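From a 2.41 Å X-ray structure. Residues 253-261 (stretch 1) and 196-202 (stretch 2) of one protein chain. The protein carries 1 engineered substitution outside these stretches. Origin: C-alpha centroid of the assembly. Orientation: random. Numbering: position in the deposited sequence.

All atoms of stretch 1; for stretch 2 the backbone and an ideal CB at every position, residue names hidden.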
# COMPACT_ATOMS: atom_id res chain seq x y z
N THR A 253 -12.42 -7.07 -12.89
CA THR A 253 -12.66 -7.95 -14.01
C THR A 253 -12.86 -7.16 -15.27
O THR A 253 -13.46 -6.05 -15.25
CB THR A 253 -13.74 -9.07 -13.80
OG1 THR A 253 -14.90 -8.84 -14.56
CG2 THR A 253 -14.10 -9.37 -12.44
N ARG A 254 -12.34 -7.70 -16.38
CA ARG A 254 -12.56 -7.12 -17.71
C ARG A 254 -13.62 -7.90 -18.51
O ARG A 254 -13.49 -9.13 -18.72
CB ARG A 254 -11.26 -7.10 -18.51
CG ARG A 254 -11.34 -6.29 -19.80
CD ARG A 254 -10.13 -6.65 -20.61
NE ARG A 254 -9.84 -5.78 -21.74
CZ ARG A 254 -10.09 -6.12 -22.99
NH1 ARG A 254 -10.69 -7.28 -23.24
NH2 ARG A 254 -9.76 -5.30 -23.98
N HIS A 255 -14.64 -7.20 -18.99
CA HIS A 255 -15.78 -7.91 -19.62
C HIS A 255 -15.45 -8.18 -21.06
O HIS A 255 -14.53 -7.53 -21.58
CB HIS A 255 -17.09 -7.19 -19.39
CG HIS A 255 -17.37 -6.95 -17.93
ND1 HIS A 255 -17.65 -7.96 -17.08
CD2 HIS A 255 -17.28 -5.79 -17.16
CE1 HIS A 255 -17.78 -7.47 -15.82
NE2 HIS A 255 -17.58 -6.14 -15.88
N SER A 256 -16.14 -9.13 -21.69
CA SER A 256 -15.75 -9.54 -23.06
C SER A 256 -15.74 -8.37 -24.03
O SER A 256 -14.92 -8.33 -24.93
CB SER A 256 -16.62 -10.67 -23.59
OG SER A 256 -17.97 -10.41 -23.31
N ASP A 257 -16.62 -7.39 -23.80
CA ASP A 257 -16.65 -6.17 -24.64
C ASP A 257 -15.52 -5.17 -24.27
O ASP A 257 -15.40 -4.11 -24.88
CB ASP A 257 -18.06 -5.50 -24.61
CG ASP A 257 -18.44 -4.96 -23.22
OD1 ASP A 257 -17.54 -4.92 -22.33
OD2 ASP A 257 -19.61 -4.58 -22.99
N GLY A 258 -14.71 -5.49 -23.26
CA GLY A 258 -13.62 -4.58 -22.87
C GLY A 258 -13.99 -3.46 -21.88
O GLY A 258 -13.20 -2.55 -21.64
N THR A 259 -15.17 -3.55 -21.28
CA THR A 259 -15.44 -2.70 -20.11
C THR A 259 -14.91 -3.33 -18.84
O THR A 259 -14.45 -4.48 -18.83
CB THR A 259 -16.94 -2.41 -19.94
OG1 THR A 259 -17.67 -3.65 -19.96
CG2 THR A 259 -17.40 -1.48 -21.07
N VAL A 260 -15.03 -2.61 -17.74
CA VAL A 260 -14.38 -3.03 -16.55
C VAL A 260 -15.32 -2.90 -15.37
O VAL A 260 -16.08 -1.96 -15.32
CB VAL A 260 -13.14 -2.15 -16.39
CG1 VAL A 260 -12.91 -1.78 -14.97
CG2 VAL A 260 -11.95 -2.85 -17.01
N THR A 261 -15.29 -3.87 -14.46
CA THR A 261 -15.82 -3.64 -13.11
C THR A 261 -14.61 -3.72 -12.15
O THR A 261 -13.79 -4.64 -12.23
CB THR A 261 -16.86 -4.72 -12.78
OG1 THR A 261 -17.91 -4.66 -13.76
CG2 THR A 261 -17.46 -4.56 -11.40
N UNK A 196 -16.64 -16.81 -19.59
CA UNK A 196 -16.07 -16.86 -20.97
C UNK A 196 -15.93 -15.46 -21.53
O UNK A 196 -16.80 -14.61 -21.34
CB UNK A 196 -16.95 -17.70 -21.90
N UNK A 197 -14.84 -15.23 -22.26
CA UNK A 197 -14.56 -13.89 -22.74
C UNK A 197 -14.19 -12.93 -21.61
O UNK A 197 -13.78 -11.81 -21.89
CB UNK A 197 -15.77 -13.35 -23.50
N UNK A 198 -14.30 -13.36 -20.34
CA UNK A 198 -13.92 -12.52 -19.17
C UNK A 198 -12.50 -12.83 -18.62
O UNK A 198 -11.97 -13.91 -18.83
CB UNK A 198 -14.94 -12.72 -18.05
N UNK A 199 -11.88 -11.85 -17.98
CA UNK A 199 -10.60 -12.08 -17.30
C UNK A 199 -10.38 -11.07 -16.19
O UNK A 199 -10.94 -9.97 -16.22
CB UNK A 199 -9.44 -12.02 -18.30
N UNK A 200 -9.54 -11.45 -15.23
CA UNK A 200 -9.28 -10.55 -14.15
C UNK A 200 -7.94 -9.80 -14.33
O UNK A 200 -7.13 -10.13 -15.22
CB UNK A 200 -9.29 -11.33 -12.83
N UNK A 201 -7.70 -8.78 -13.50
CA UNK A 201 -6.41 -8.03 -13.53
C UNK A 201 -6.13 -7.40 -12.18
O UNK A 201 -7.05 -7.16 -11.38
CB UNK A 201 -6.43 -6.94 -14.61
N UNK A 202 -4.85 -7.09 -11.97
CA UNK A 202 -4.40 -6.27 -10.88
C UNK A 202 -3.34 -5.33 -11.43
O UNK A 202 -2.45 -5.76 -12.16
CB UNK A 202 -3.87 -7.12 -9.72

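Stretch 1 is a hairpin, its strands joined through a type I turn from His 255 to Gly 258, and stretch 2 runs antiparallel to its first strand. At position 196 the ideal CB points away and has nothing of stretch 1 within 5.5 Å, so almost any residue would suit. It is Glu 196, which makes no contact here.

Position 197 is far more restrictive. Its phi of 69° favours glycine, and CA-to-CB points toward stretch 1, where the ideal CB would lie 2.8 Å from Ser 256 CB, a clash. Gly 197 is the deposited residue. Without a side chain, it lets Ser 256 come close enough for a CA-H...O contact, Ser 256 CA to Gly 197 O, of 3.2 Å.

At position 198 CA-to-CB points sideways, with the ideal CB 3.9 Å from Arg 254 O. Within reach of a longer chain lies the ND1 edge of His 255, whose NE2 is already paired with Thr 261 OG1 at 2.6 Å. An acceptor of sufficient length is therefore attractive; Glu or Gln would suit, while Asp would barely reach. The residue is Glu 198, and its OE2 accepts a nearly linear hydrogen bond from His 255 ND1 (2.9 Å, 171°), lying near the plane of the imidazole. The same OE2 accepts from a water, which in turn accepts from Ser 256 N, each at 2.9 Å.

Position 199 forms the hydrogen-bonded pair with Arg 254: Arg 254 N donates to the O of 199 at 2.7 Å, and the N of 199 donates to Arg 254 O at 3.2 Å. These bonds exclude proline but otherwise leave the side chain free; it shares a face of the sheet with that of Arg 254. Polar, acidic or extended aliphatic chains could run beside the arginine's methylenes. Glu 199 does so, with OE1 4.2 Å from Arg 254 CD; OE1 is hydrogen-bonded elsewhere in the structure.

Position 200 pairs with Thr 253 without hydrogen bonds, their CA atoms 4.3 Å apart and their side chains on the same face. Beta-branched or medium polar residues would fit beside the threonine. Gln 200 folds its end back toward Thr 253.

At position 201 CA-to-CB points sideways and the ideal CB touches nothing, yet Val 260 CG2 offers an apolar surface farther off. A large hydrophobic residue, aromatic or perhaps Met, could bridge the gap. Phe 201 does, placing CE1 3.9 Å from Val 260 CG2 and 3.7 Å from Thr 253 C.

Position 202 is out of reach and unconstrained by stretch 1; it holds Ile 202.

Stretch 2, residues 196-202: EGEEQFI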
# COMPACT_ATOMS: atom_id res chain seq x y z
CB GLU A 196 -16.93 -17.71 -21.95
CG GLU A 196 -18.08 -18.50 -21.33
CD GLU A 196 -18.86 -17.71 -20.26
OE1 GLU A 196 -19.09 -16.48 -20.44
OE2 GLU A 196 -19.21 -18.30 -19.21
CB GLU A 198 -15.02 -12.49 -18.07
CG GLU A 198 -15.98 -11.32 -18.28
CD GLU A 198 -17.16 -11.24 -17.32
OE1 GLU A 198 -17.05 -11.62 -16.13
OE2 GLU A 198 -18.23 -10.75 -17.78
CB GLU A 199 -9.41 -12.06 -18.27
CG GLU A 199 -9.10 -10.71 -18.92
CD GLU A 199 -7.74 -10.71 -19.64
OE1 GLU A 199 -7.29 -9.65 -20.14
OE2 GLU A 199 -7.10 -11.78 -19.71
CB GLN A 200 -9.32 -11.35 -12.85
CG GLN A 200 -10.72 -11.66 -12.30
CD GLN A 200 -11.58 -12.51 -13.23
OE1 GLN A 200 -12.71 -12.10 -13.55
NE2 GLN A 200 -11.07 -13.71 -13.66
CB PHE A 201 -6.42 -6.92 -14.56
CG PHE A 201 -7.51 -5.94 -14.33
CD1 PHE A 201 -8.74 -6.11 -14.94
CD2 PHE A 201 -7.30 -4.81 -13.55
CE1 PHE A 201 -9.78 -5.18 -14.72
CE2 PHE A 201 -8.32 -3.89 -13.32
CZ PHE A 201 -9.56 -4.08 -13.89
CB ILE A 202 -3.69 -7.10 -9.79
CG1 ILE A 202 -4.54 -8.26 -9.30
CG2 ILE A 202 -3.34 -6.19 -8.59
CD1 ILE A 202 -3.68 -9.32 -8.66
O HOH W 1 -18.49 -10.33 -20.59
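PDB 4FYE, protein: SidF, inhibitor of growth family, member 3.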